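Local coordinates for protein pyruvate formate-lyase 2 (Archaeoglobus fulgidus, PDB 2F3O) that belongs to the glycyl radical enzymes and probably works as a lyase, although its physiological substrate and reaction are not established, at residues R5-L9 against D60-I64; P55-L59 against K215-E219; I238-P243 against Q255-L259; W308-I314 against L362-P367. All coordinates share one frame; numbering follows the deposited sequence.

Contact 1: residues R5-L9 against D60-I64; sequences RIEKL and DSELI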
loop_
_atom_site.group_PDB
_atom_site.type_symbol
_atom_site.label_atom_id
_atom_site.label_comp_id
_atom_site.label_asym_id
_atom_site.label_seq_id
_atom_site.Cartn_x
_atom_site.Cartn_y
_atom_site.Cartn_z
ATOM N N ARG A 5 -3.196 -37.585 45.390
ATOM C CA ARG A 5 -2.754 -36.190 45.298
ATOM C C ARG A 5 -3.856 -35.188 44.956
ATOM O O ARG A 5 -3.872 -34.066 45.467
ATOM C CB ARG A 5 -1.618 -36.076 44.283
ATOM C CG ARG A 5 -0.930 -34.737 44.284
ATOM C CD ARG A 5 -0.225 -34.530 42.988
ATOM N NE ARG A 5 0.579 -35.691 42.660
ATOM C CZ ARG A 5 1.849 -35.841 43.013
ATOM N NH1 ARG A 5 2.476 -34.894 43.700
ATOM N NH2 ARG A 5 2.493 -36.941 42.664
ATOM N N ILE A 6 -4.774 -35.603 44.093
ATOM C CA ILE A 6 -5.883 -34.759 43.655
ATOM C C ILE A 6 -6.757 -34.305 44.823
ATOM O O ILE A 6 -7.127 -33.136 44.905
ATOM C CB ILE A 6 -6.712 -35.493 42.583
ATOM C CG1 ILE A 6 -5.887 -35.607 41.303
ATOM C CG2 ILE A 6 -8.041 -34.809 42.309
ATOM C CD1 ILE A 6 -6.602 -36.280 40.201
ATOM N N GLU A 7 -7.014 -35.222 45.752
ATOM C CA GLU A 7 -7.818 -34.949 46.941
ATOM C C GLU A 7 -7.260 -33.823 47.822
ATOM O O GLU A 7 -8.025 -33.032 48.387
ATOM C CB GLU A 7 -7.950 -36.225 47.776
ATOM C CG GLU A 7 -9.375 -36.558 48.197
ATOM C CD GLU A 7 -10.167 -37.185 47.058
ATOM O OE1 GLU A 7 -11.419 -37.132 47.085
ATOM O OE2 GLU A 7 -9.525 -37.727 46.125
ATOM N N LYS A 8 -5.934 -33.755 47.928
ATOM C CA LYS A 8 -5.274 -32.712 48.711
ATOM C C LYS A 8 -5.347 -31.367 47.998
ATOM O O LYS A 8 -5.457 -30.315 48.635
ATOM C CB LYS A 8 -3.812 -33.078 48.981
ATOM C CG LYS A 8 -3.600 -34.507 49.456
ATOM C CD LYS A 8 -2.120 -34.796 49.591
ATOM C CE LYS A 8 -1.790 -36.214 49.166
ATOM N NZ LYS A 8 -0.505 -36.243 48.399
ATOM N N LEU A 9 -5.301 -31.417 46.670
ATOM C CA LEU A 9 -5.345 -30.222 45.838
ATOM C C LEU A 9 -6.750 -29.607 45.716
ATOM O O LEU A 9 -6.890 -28.379 45.686
ATOM C CB LEU A 9 -4.790 -30.553 44.459
ATOM C CG LEU A 9 -3.282 -30.684 44.330
ATOM C CD1 LEU A 9 -2.947 -31.457 43.077
ATOM C CD2 LEU A 9 -2.691 -29.305 44.289
ATOM N N ASP A 60 0.237 -27.094 48.488
ATOM C CA ASP A 60 0.122 -28.502 48.895
ATOM C C ASP A 60 0.192 -29.496 47.737
ATOM O O ASP A 60 -0.743 -29.607 46.941
ATOM C CB ASP A 60 -1.184 -28.740 49.665
ATOM C CG ASP A 60 -1.083 -28.354 51.141
ATOM O OD1 ASP A 60 0.062 -28.131 51.628
ATOM O OD2 ASP A 60 -2.158 -28.282 51.806
ATOM N N SER A 61 1.330 -30.178 47.645
ATOM C CA SER A 61 1.515 -31.343 46.779
ATOM C C SER A 61 1.507 -31.020 45.284
ATOM O O SER A 61 1.261 -31.904 44.465
ATOM C CB SER A 61 0.497 -32.454 47.106
ATOM O OG SER A 61 0.255 -32.568 48.509
ATOM N N GLU A 62 1.807 -29.765 44.942
ATOM C CA GLU A 62 1.777 -29.300 43.552
ATOM C C GLU A 62 2.922 -29.784 42.685
ATOM O O GLU A 62 4.047 -29.925 43.145
ATOM C CB GLU A 62 1.686 -27.777 43.481
ATOM C CG GLU A 62 0.253 -27.297 43.312
ATOM C CD GLU A 62 0.112 -25.787 43.238
ATOM O OE1 GLU A 62 -1.035 -25.329 43.039
ATOM O OE2 GLU A 62 1.129 -25.065 43.382
ATOM N N LEU A 63 2.602 -30.028 41.421
ATOM C CA LEU A 63 3.554 -30.400 40.395
ATOM C C LEU A 63 3.679 -29.279 39.385
ATOM O O LEU A 63 4.680 -29.177 38.671
ATOM C CB LEU A 63 3.077 -31.642 39.669
ATOM C CG LEU A 63 3.057 -32.923 40.490
ATOM C CD1 LEU A 63 2.904 -34.107 39.554
ATOM C CD2 LEU A 63 4.324 -33.051 41.313
ATOM N N ILE A 64 2.634 -28.460 39.305
ATOM C CA ILE A 64 2.619 -27.292 38.437
ATOM C C ILE A 64 2.403 -26.067 39.327
ATOM O O ILE A 64 1.442 -26.008 40.106
ATOM C CB ILE A 64 1.577 -27.419 37.276
ATOM C CG1 ILE A 64 2.226 -27.998 36.027
ATOM C CG2 ILE A 64 1.083 -26.074 36.830
ATOM C CD1 ILE A 64 2.409 -29.462 36.034
#

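Contact 2: residues P55-L59 against K215-E219; sequences PIQIL and KLAEE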
loop_
_atom_site.group_PDB
_atom_site.type_symbol
_atom_site.label_atom_id
_atom_site.label_comp_id
_atom_site.label_asym_id
_atom_site.label_seq_id
_atom_site.Cartn_x
_atom_site.Cartn_y
_atom_site.Cartn_z
ATOM N N PRO A 55 4.282 -11.569 45.608
ATOM C CA PRO A 55 4.474 -12.759 46.451
ATOM C C PRO A 55 4.070 -14.040 45.734
ATOM O O PRO A 55 3.005 -14.107 45.129
ATOM C CB PRO A 55 3.572 -12.497 47.658
ATOM C CG PRO A 55 3.426 -11.021 47.713
ATOM C CD PRO A 55 3.486 -10.533 46.287
ATOM N N ILE A 56 4.955 -15.026 45.756
ATOM C CA ILE A 56 4.707 -16.295 45.086
ATOM C C ILE A 56 4.667 -17.434 46.105
ATOM O O ILE A 56 5.267 -17.336 47.178
ATOM C CB ILE A 56 5.769 -16.585 43.979
ATOM C CG1 ILE A 56 7.184 -16.704 44.542
ATOM C CG2 ILE A 56 5.759 -15.509 42.914
ATOM C CD1 ILE A 56 8.162 -17.296 43.554
ATOM N N GLN A 57 3.945 -18.503 45.791
ATOM C CA GLN A 57 3.933 -19.680 46.661
ATOM C C GLN A 57 3.621 -20.964 45.909
ATOM O O GLN A 57 2.795 -20.987 44.997
ATOM C CB GLN A 57 2.970 -19.509 47.837
ATOM C CG GLN A 57 1.655 -18.927 47.442
ATOM C CD GLN A 57 0.739 -18.747 48.615
ATOM O OE1 GLN A 57 0.163 -17.674 48.793
ATOM N NE2 GLN A 57 0.596 -19.792 49.436
ATOM N N ILE A 58 4.317 -22.025 46.292
ATOM C CA ILE A 58 4.057 -23.357 45.785
ATOM C C ILE A 58 3.099 -23.969 46.797
ATOM O O ILE A 58 3.244 -23.725 47.984
ATOM C CB ILE A 58 5.384 -24.118 45.678
ATOM C CG1 ILE A 58 6.276 -23.413 44.651
ATOM C CG2 ILE A 58 5.179 -25.595 45.348
ATOM C CD1 ILE A 58 7.551 -24.139 44.327
ATOM N N LEU A 59 2.088 -24.703 46.348
ATOM C CA LEU A 59 1.048 -25.163 47.278
ATOM C C LEU A 59 1.146 -26.649 47.614
ATOM O O LEU A 59 2.017 -27.357 47.094
ATOM C CB LEU A 59 -0.351 -24.852 46.744
ATOM C CG LEU A 59 -0.677 -23.418 46.356
ATOM C CD1 LEU A 59 -2.163 -23.292 46.154
ATOM C CD2 LEU A 59 -0.201 -22.437 47.413
ATOM N N LYS A 215 13.634 -20.973 42.457
ATOM C CA LYS A 215 14.364 -20.683 43.682
ATOM C C LYS A 215 13.548 -21.033 44.921
ATOM O O LYS A 215 14.095 -21.550 45.890
ATOM C CB LYS A 215 14.792 -19.212 43.691
ATOM C CG LYS A 215 16.239 -18.939 44.148
ATOM C CD LYS A 215 17.274 -19.966 43.606
ATOM C CE LYS A 215 17.554 -19.817 42.105
ATOM N NZ LYS A 215 17.518 -18.385 41.691
ATOM N N LEU A 216 12.244 -20.766 44.873
ATOM C CA LEU A 216 11.334 -21.139 45.952
ATOM C C LEU A 216 11.251 -22.660 46.070
ATOM O O LEU A 216 11.202 -23.185 47.181
ATOM C CB LEU A 216 9.927 -20.581 45.708
ATOM C CG LEU A 216 9.054 -20.039 46.858
ATOM C CD1 LEU A 216 7.645 -20.578 46.761
ATOM C CD2 LEU A 216 9.601 -20.332 48.244
ATOM N N ALA A 217 11.237 -23.354 44.930
ATOM C CA ALA A 217 11.206 -24.816 44.896
ATOM C C ALA A 217 12.448 -25.438 45.520
ATOM O O ALA A 217 12.379 -26.477 46.174
ATOM C CB ALA A 217 11.061 -25.294 43.486
ATOM N N GLU A 218 13.584 -24.790 45.300
ATOM C CA GLU A 218 14.854 -25.220 45.853
ATOM C C GLU A 218 14.875 -24.951 47.360
ATOM O O GLU A 218 15.359 -25.762 48.146
ATOM C CB GLU A 218 15.959 -24.429 45.177
ATOM C CG GLU A 218 17.200 -25.192 44.882
ATOM C CD GLU A 218 18.118 -24.375 44.016
ATOM O OE1 GLU A 218 18.351 -23.179 44.335
ATOM O OE2 GLU A 218 18.587 -24.922 42.997
ATOM N N GLU A 219 14.327 -23.804 47.744
ATOM C CA GLU A 219 14.247 -23.393 49.136
ATOM C C GLU A 219 13.321 -24.309 49.964
ATOM O O GLU A 219 13.582 -24.574 51.143
ATOM C CB GLU A 219 13.785 -21.932 49.194
ATOM C CG GLU A 219 13.870 -21.257 50.544
ATOM C CD GLU A 219 12.995 -20.021 50.605
ATOM O OE1 GLU A 219 13.332 -19.014 49.936
ATOM O OE2 GLU A 219 11.960 -20.065 51.312
#

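Contact 3: residues I238-P243 against Q255-L259; sequences ICRKVP and QFVWL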
loop_
_atom_site.group_PDB
_atom_site.type_symbol
_atom_site.label_atom_id
_atom_site.label_comp_id
_atom_site.label_asym_id
_atom_site.label_seq_id
_atom_site.Cartn_x
_atom_site.Cartn_y
_atom_site.Cartn_z
ATOM N N ILE A 238 12.821 -27.807 36.300
ATOM C CA ILE A 238 11.876 -27.447 35.254
ATOM C C ILE A 238 11.714 -25.932 35.130
ATOM O O ILE A 238 11.876 -25.389 34.051
ATOM C CB ILE A 238 10.514 -28.100 35.514
ATOM C CG1 ILE A 238 10.585 -29.600 35.270
ATOM C CG2 ILE A 238 9.469 -27.570 34.587
ATOM C CD1 ILE A 238 9.402 -30.332 35.839
ATOM N N CYS A 239 11.448 -25.240 36.235
ATOM C CA CYS A 239 11.286 -23.778 36.206
ATOM C C CYS A 239 12.557 -22.970 35.981
ATOM O O CYS A 239 12.499 -21.756 35.880
ATOM C CB CYS A 239 10.654 -23.281 37.491
ATOM S SG CYS A 239 8.961 -23.716 37.646
ATOM N N ARG A 240 13.706 -23.630 35.940
ATOM C CA ARG A 240 14.948 -22.965 35.600
ATOM C C ARG A 240 15.020 -22.966 34.093
ATOM O O ARG A 240 15.549 -22.047 33.480
ATOM C CB ARG A 240 16.133 -23.744 36.180
ATOM C CG ARG A 240 17.527 -23.209 35.829
ATOM C CD ARG A 240 18.621 -23.846 36.703
ATOM N NE ARG A 240 18.213 -24.097 38.096
ATOM C CZ ARG A 240 18.139 -23.174 39.064
ATOM N NH1 ARG A 240 17.766 -23.538 40.289
ATOM N NH2 ARG A 240 18.428 -21.891 38.822
ATOM N N LYS A 241 14.466 -24.017 33.501
ATOM C CA LYS A 241 14.595 -24.248 32.078
ATOM C C LYS A 241 13.462 -23.570 31.325
ATOM O O LYS A 241 13.687 -22.834 30.365
ATOM C CB LYS A 241 14.576 -25.743 31.803
ATOM C CG LYS A 241 14.684 -26.067 30.347
ATOM C CD LYS A 241 14.303 -27.495 30.052
ATOM C CE LYS A 241 14.464 -27.783 28.571
ATOM N NZ LYS A 241 14.465 -29.250 28.342
ATOM N N VAL A 242 12.234 -23.818 31.763
ATOM C CA VAL A 242 11.097 -23.354 31.007
ATOM C C VAL A 242 10.169 -22.407 31.703
ATOM O O VAL A 242 9.610 -22.718 32.750
ATOM C CB VAL A 242 10.193 -24.495 30.445
ATOM C CG1 VAL A 242 10.969 -25.425 29.558
ATOM C CG2 VAL A 242 9.492 -25.260 31.546
ATOM N N PRO A 243 10.206 -21.164 31.268
ATOM C CA PRO A 243 9.449 -20.573 30.191
ATOM C C PRO A 243 10.476 -20.070 29.150
ATOM O O PRO A 243 10.099 -19.567 28.107
ATOM C CB PRO A 243 8.712 -19.415 30.874
ATOM C CG PRO A 243 9.469 -19.172 32.181
ATOM C CD PRO A 243 10.666 -20.138 32.212
ATOM N N GLN A 255 4.249 -27.119 32.474
ATOM C CA GLN A 255 4.725 -26.056 33.355
ATOM C C GLN A 255 5.024 -24.769 32.577
ATOM O O GLN A 255 4.757 -23.659 33.082
ATOM C CB GLN A 255 5.925 -26.507 34.182
ATOM C CG GLN A 255 6.461 -25.451 35.163
ATOM C CD GLN A 255 5.449 -24.989 36.193
ATOM O OE1 GLN A 255 5.196 -25.662 37.170
ATOM N NE2 GLN A 255 4.902 -23.819 35.991
ATOM N N PHE A 256 5.540 -24.926 31.352
ATOM C CA PHE A 256 5.678 -23.803 30.413
ATOM C C PHE A 256 4.365 -23.049 30.256
ATOM O O PHE A 256 4.280 -21.889 30.671
ATOM C CB PHE A 256 6.140 -24.288 29.042
ATOM C CG PHE A 256 6.539 -23.193 28.088
ATOM C CD1 PHE A 256 5.616 -22.267 27.613
ATOM C CD2 PHE A 256 7.840 -23.135 27.609
ATOM C CE1 PHE A 256 5.986 -21.293 26.725
ATOM C CE2 PHE A 256 8.216 -22.153 26.709
ATOM C CZ PHE A 256 7.284 -21.230 26.266
ATOM N N VAL A 257 3.357 -23.705 29.666
ATOM C CA VAL A 257 2.068 -23.057 29.437
ATOM C C VAL A 257 1.468 -22.415 30.697
ATOM O O VAL A 257 1.054 -21.257 30.641
ATOM C CB VAL A 257 1.034 -23.899 28.595
ATOM C CG1 VAL A 257 1.502 -25.284 28.314
ATOM C CG2 VAL A 257 -0.365 -23.901 29.229
ATOM N N TRP A 258 1.506 -23.089 31.844
ATOM C CA TRP A 258 0.920 -22.460 33.019
ATOM C C TRP A 258 1.666 -21.209 33.554
ATOM O O TRP A 258 1.036 -20.259 34.062
ATOM C CB TRP A 258 0.603 -23.467 34.133
ATOM C CG TRP A 258 0.029 -22.754 35.269
ATOM C CD1 TRP A 258 0.670 -22.401 36.423
ATOM C CD2 TRP A 258 -1.278 -22.167 35.340
ATOM N NE1 TRP A 258 -0.164 -21.659 37.215
ATOM C CE2 TRP A 258 -1.368 -21.503 36.577
ATOM C CE3 TRP A 258 -2.388 -22.155 34.490
ATOM C CZ2 TRP A 258 -2.526 -20.835 36.980
ATOM C CZ3 TRP A 258 -3.529 -21.503 34.894
ATOM C CH2 TRP A 258 -3.591 -20.849 36.121
ATOM N N LEU A 259 2.991 -21.179 33.423
ATOM C CA LEU A 259 3.702 -19.982 33.837
ATOM C C LEU A 259 3.271 -18.779 33.009
ATOM O O LEU A 259 2.863 -17.764 33.590
ATOM C CB LEU A 259 5.217 -20.153 33.823
ATOM C CG LEU A 259 5.767 -20.802 35.107
ATOM C CD1 LEU A 259 7.243 -21.224 34.962
ATOM C CD2 LEU A 259 5.552 -19.976 36.385
#

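Contact 4: residues W308-I314 against L362-P367; sequences WIKTNEI and LRLRQP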
loop_
_atom_site.group_PDB
_atom_site.type_symbol
_atom_site.label_atom_id
_atom_site.label_comp_id
_atom_site.label_asym_id
_atom_site.label_seq_id
_atom_site.Cartn_x
_atom_site.Cartn_y
_atom_site.Cartn_z
ATOM N N TRP A 308 -5.766 -27.828 35.617
ATOM C CA TRP A 308 -7.199 -27.590 35.702
ATOM C C TRP A 308 -7.536 -26.903 37.005
ATOM O O TRP A 308 -8.217 -25.879 37.006
ATOM C CB TRP A 308 -7.964 -28.903 35.630
ATOM C CG TRP A 308 -8.551 -29.313 34.292
ATOM C CD1 TRP A 308 -9.842 -29.703 34.061
ATOM C CD2 TRP A 308 -7.871 -29.435 33.029
ATOM N NE1 TRP A 308 -10.016 -30.022 32.734
ATOM C CE2 TRP A 308 -8.821 -29.881 32.084
ATOM C CE3 TRP A 308 -6.555 -29.204 32.603
ATOM C CZ2 TRP A 308 -8.500 -30.095 30.753
ATOM C CZ3 TRP A 308 -6.240 -29.416 31.275
ATOM C CH2 TRP A 308 -7.204 -29.860 30.367
ATOM N N ILE A 309 -7.017 -27.449 38.104
ATOM C CA ILE A 309 -7.289 -26.920 39.448
ATOM C C ILE A 309 -6.772 -25.491 39.654
ATOM O O ILE A 309 -7.422 -24.672 40.323
ATOM C CB ILE A 309 -6.772 -27.886 40.573
ATOM C CG1 ILE A 309 -7.622 -29.152 40.619
ATOM C CG2 ILE A 309 -6.822 -27.248 41.962
ATOM C CD1 ILE A 309 -7.206 -30.126 41.666
ATOM N N LYS A 310 -5.636 -25.169 39.043
ATOM C CA LYS A 310 -5.079 -23.835 39.228
ATOM C C LYS A 310 -5.893 -22.724 38.588
ATOM O O LYS A 310 -5.952 -21.642 39.146
ATOM C CB LYS A 310 -3.598 -23.766 38.857
ATOM C CG LYS A 310 -2.721 -24.426 39.910
ATOM C CD LYS A 310 -1.279 -23.978 39.863
ATOM C CE LYS A 310 -1.070 -22.776 40.755
ATOM N NZ LYS A 310 0.249 -22.801 41.438
ATOM N N THR A 311 -6.582 -23.000 37.479
ATOM C CA THR A 311 -7.440 -21.977 36.849
ATOM C C THR A 311 -8.654 -21.555 37.691
ATOM O O THR A 311 -9.382 -20.641 37.314
ATOM C CB THR A 311 -7.948 -22.384 35.461
ATOM O OG1 THR A 311 -9.069 -23.256 35.603
ATOM C CG2 THR A 311 -6.856 -23.073 34.662
ATOM N N ASN A 312 -8.857 -22.213 38.831
ATOM C CA ASN A 312 -9.889 -21.826 39.787
ATOM C C ASN A 312 -9.435 -20.769 40.784
ATOM O O ASN A 312 -10.213 -20.367 41.642
ATOM C CB ASN A 312 -10.347 -23.035 40.580
ATOM C CG ASN A 312 -11.203 -23.962 39.778
ATOM O OD1 ASN A 312 -12.410 -23.760 39.663
ATOM N ND2 ASN A 312 -10.590 -25.014 39.238
ATOM N N GLU A 313 -8.181 -20.335 40.691
ATOM C CA GLU A 313 -7.662 -19.334 41.607
ATOM C C GLU A 313 -8.239 -17.937 41.364
ATOM O O GLU A 313 -8.249 -17.106 42.273
ATOM C CB GLU A 313 -6.129 -19.329 41.610
ATOM C CG GLU A 313 -5.522 -20.609 42.156
ATOM C CD GLU A 313 -3.999 -20.681 42.004
ATOM O OE1 GLU A 313 -3.390 -19.695 41.544
ATOM O OE2 GLU A 313 -3.410 -21.729 42.352
ATOM N N ILE A 314 -8.730 -17.666 40.157
ATOM C CA ILE A 314 -9.375 -16.375 39.922
ATOM C C ILE A 314 -10.887 -16.413 39.853
ATOM O O ILE A 314 -11.517 -17.383 39.461
ATOM C CB ILE A 314 -8.818 -15.536 38.720
ATOM C CG1 ILE A 314 -9.066 -16.219 37.381
ATOM C CG2 ILE A 314 -7.367 -15.218 38.899
ATOM C CD1 ILE A 314 -8.897 -15.284 36.203
ATOM N N LEU A 362 -12.984 -33.826 38.390
ATOM C CA LEU A 362 -12.828 -32.602 39.154
ATOM C C LEU A 362 -14.126 -31.876 39.399
ATOM O O LEU A 362 -14.346 -31.397 40.498
ATOM C CB LEU A 362 -11.827 -31.661 38.488
ATOM C CG LEU A 362 -10.436 -31.563 39.125
ATOM C CD1 LEU A 362 -10.128 -32.755 39.987
ATOM C CD2 LEU A 362 -9.338 -31.361 38.091
ATOM N N ARG A 363 -14.975 -31.797 38.378
ATOM C CA ARG A 363 -16.247 -31.063 38.438
ATOM C C ARG A 363 -16.201 -29.697 39.096
ATOM O O ARG A 363 -17.116 -29.350 39.836
ATOM C CB ARG A 363 -17.327 -31.901 39.103
ATOM C CG ARG A 363 -17.363 -33.262 38.540
ATOM C CD ARG A 363 -18.681 -33.922 38.714
ATOM N NE ARG A 363 -18.810 -35.020 37.766
ATOM C CZ ARG A 363 -19.874 -35.810 37.696
ATOM N NH1 ARG A 363 -20.889 -35.614 38.523
ATOM N NH2 ARG A 363 -19.936 -36.764 36.779
ATOM N N LEU A 364 -15.132 -28.943 38.838
ATOM C CA LEU A 364 -14.976 -27.602 39.388
ATOM C C LEU A 364 -15.504 -26.579 38.398
ATOM O O LEU A 364 -15.745 -26.919 37.234
ATOM C CB LEU A 364 -13.511 -27.328 39.671
ATOM C CG LEU A 364 -12.860 -28.303 40.639
ATOM C CD1 LEU A 364 -11.351 -28.153 40.589
ATOM C CD2 LEU A 364 -13.385 -28.064 42.053
ATOM N N ARG A 365 -15.654 -25.327 38.835
ATOM C CA ARG A 365 -16.179 -24.273 37.960
ATOM C C ARG A 365 -15.251 -23.936 36.795
ATOM O O ARG A 365 -15.689 -23.370 35.792
ATOM C CB ARG A 365 -16.513 -22.996 38.745
ATOM C CG ARG A 365 -15.321 -22.306 39.382
ATOM C CD ARG A 365 -15.661 -20.920 39.978
ATOM N NE ARG A 365 -15.382 -19.787 39.082
ATOM C CZ ARG A 365 -14.184 -19.224 38.908
ATOM N NH1 ARG A 365 -13.119 -19.695 39.538
ATOM N NH2 ARG A 365 -14.036 -18.197 38.084
ATOM N N GLN A 366 -13.974 -24.289 36.922
ATOM C CA GLN A 366 -13.012 -23.839 35.944
ATOM C C GLN A 366 -11.829 -24.742 35.634
ATOM O O GLN A 366 -11.126 -25.183 36.546
ATOM C CB GLN A 366 -12.389 -22.484 36.347
ATOM C CG GLN A 366 -13.208 -21.225 36.123
ATOM C CD GLN A 366 -13.444 -20.889 34.677
ATOM O OE1 GLN A 366 -12.642 -21.209 33.824
ATOM N NE2 GLN A 366 -14.545 -20.210 34.398
ATOM N N PRO A 367 -11.766 -25.217 34.393
ATOM C CA PRO A 367 -11.490 -24.469 33.193
ATOM C C PRO A 367 -12.819 -24.597 32.426
ATOM O O PRO A 367 -13.657 -25.447 32.755
ATOM C CB PRO A 367 -10.366 -25.258 32.515
ATOM C CG PRO A 367 -10.240 -26.508 33.277
ATOM C CD PRO A 367 -11.433 -26.630 34.198
HETATM O O HOH W 1 -12.813 -21.277 41.917
#

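Contact 1: residues R5-L9 against D60-I64
Arg5 and Leu9 face the loop one helical turn apart, with the CA of Arg5 6.6 Å from the CA of Ser61 and the CA of Leu9 6.5 Å from the CA of Asp60. Most of the work falls to Arg5. Its chain bends at chi3 (-49°), which brings the guanidinium alongside the loop and turns an edge toward the carbonyl of Ser61. The bond from Arg5 NH1 to Ser61 O is weak at 3.3 Å, though almost straight (169°). Leu63 crosses the arginine at about a right angle and sets CD1 over the centre of one guanidinium face, 4.0 Å above the plane. The stronger partners of this charge are acidic: NE pairs with Asp302 and NH1 with Glu231. Helix 5-11, close to the N-terminus of the pyruvate formate-lyase-like fold, is thus laid against the long loop between helix 39-53 and strand 74-75, and the arginine also ties it to helices 297-310 and 227-241. Leu9 contributes its CD2 branch, which touches Asp60 O at 3.3 Å and packs at 3.7 Å from Glu62 CG. Beyond that methylene the extended Glu62 chain carries its carboxylate to Leu59 N and Lys310. On the outer side, Lys8 rests its aliphatic part on the serine, with CD 3.4 Å from Ser61 OG.

Contact 2: residues P55-L59 against K215-E219
An extended piece of the long loop between helix 39-53 and strand 74-75 lies here against helix 190-221, setting Ile56 and Ile58 on either side of Leu216. Backbone angles from Ile56 to Ile58 are in the beta region, which directs both isoleucines toward the helix and Gln57 away from it; the glutamine instead takes a hydrogen bond at OE1 from the backbone N of Asn71. Leu216 reaches in with its CD1 branch, and this one methyl does most of the touching. Leu216 CD1 comes up against the loop backbone, 3.7 Å from Ile58 N and 3.8 Å from Gln57 CA, and against the side chain of Ile58, whose CG1 is also 3.8 Å away. The two side chains slide past each other in opposite directions, each heading for the other's backbone. For Ile58 the long branch is stretched out (chi2 -173°), and CD1 therefore passes beyond the leucine to meet Ala217 CB at 3.8 Å. The small alanine lets the isoleucine come close to the helix backbone at this point. Ile56 makes a looser approach, its CD1 4.3 Å from Leu216 CB. Everything that meets across this contact is dispersive, methyl and methylene groups against one another and against the peptide backbone. Around it, Ile56 and Ile58 also touch Tyr213 one turn earlier on helix 190-221, while helix 227-241 closes in on Ile58 through Arg228 and Leu232 and on Ala217 through Ile235 and Ala236.

Contact 3: residues I238-P243 against Q255-L259
The Phe256 ring carries Pro243 on one face: CA stands 24° off the ring normal and 4.3 Å from the ring centroid, displaced toward the rim in a CH-pi contact. Val242 comes in obliquely, its CB 3.9 Å from Phe256 CD2. The ring takes this place because CG is anti to the backbone N (chi1 -170°), and Leu163 and Leu164 of helix 160-164 pack on it too. With an alanine at Phe256, Pro243 and Val242 would probably face a gap and lose part of their hold on helix 250-267. One turn further along that helix, Leu259 CD1 lies 3.6 Å from Val242 O, 4.0 Å from Cys239 SG and 4.1 Å from Pro243 CG. Gln255 offers its methylenes, with CB 3.7 Å from Ile238 CG2 and CG against Cys239 SG, while its OE1 accepts from Val65 N. The contact thus joins consecutive helices, 227-241 and 250-267, where the first gives way to the loop. Ile238 O receives both Lys241 N and Val242 N there. What touches between the segments is buried, carbon and sulfur groups packed against one another and against the carbonyls of Val242 and Pro243; Lys241 reaches past them to Glu248 and Glu252, so charge also links the two helices.

Contact 4: residues W308-I314 against L362-P367
Pro367 lies over a face of the Trp308 indole, the two side chains crossing at about a right angle. Pro367 CG is 3.4 Å from the centroid of the five-membered ring of Trp308 and only 15° off the normal, a CH-pi contact, while the indole NE1 is spoken for by Thr359. Ile309 follows, its CG1 meeting two leucines on one side, 3.8 Å from Leu362 CD2 and 3.9 Å from Leu364 CD1. Asn312 and Arg365 slide past each other in opposite directions, their amide and guanidinium planes 71° apart. A bend at chi3 (-95°) turns Arg365 back to the end of the other segment, where Arg365 NH1 donates to Ile314 O at 2.8 Å and NH2 adds a weaker bond to the same oxygen. This is the passage from helix 350-362 into strand 368-373, a strand of the five-stranded sheet, and it runs beside the type I turn Lys310 to Glu313. A water accepts from Arg365 NH1 at 2.9 Å and donates to Asn312 O at 2.8 Å, extending the polar link. Gln366 CG sits over the centre of one guanidinium face, 3.5 Å above its plane, and NH2 has a further acceptor in Gln329 O. A methionine in place of Arg365 would probably leave Ile314 O and the water without this donor and the buried chain after the turn less firmly fixed. Thr311, meanwhile, turns OG1 back to Trp308 O in a hydrogen bond within its own segment.

How the contacts relate
Contacts 1 and 2 share one loop, 55-64, whose two halves meet different helices; their centres are about 15 Å apart. Contact 1 joins contact 4 directly through the salt bridge from Glu62 OE2 to Lys310 NZ (3.1 Å), and contacts 2 and 3 are tied by another, Glu218 OE2 to Arg240 NH1 (3.1 Å). Trp258 links three contacts, its CD1 3.7 Å from Ile64 CG2 and its CZ3 3.7 Å from Thr311 CG2. Contact 4 lies nearest the middle of the chain, its centre about 15 Å from the chain's. There the side chain of Gln366 is about 7 Å from a bound glycerol, and Arg365 N bonds weakly to Tyr756, four residues beyond the predicted radical site Gly752.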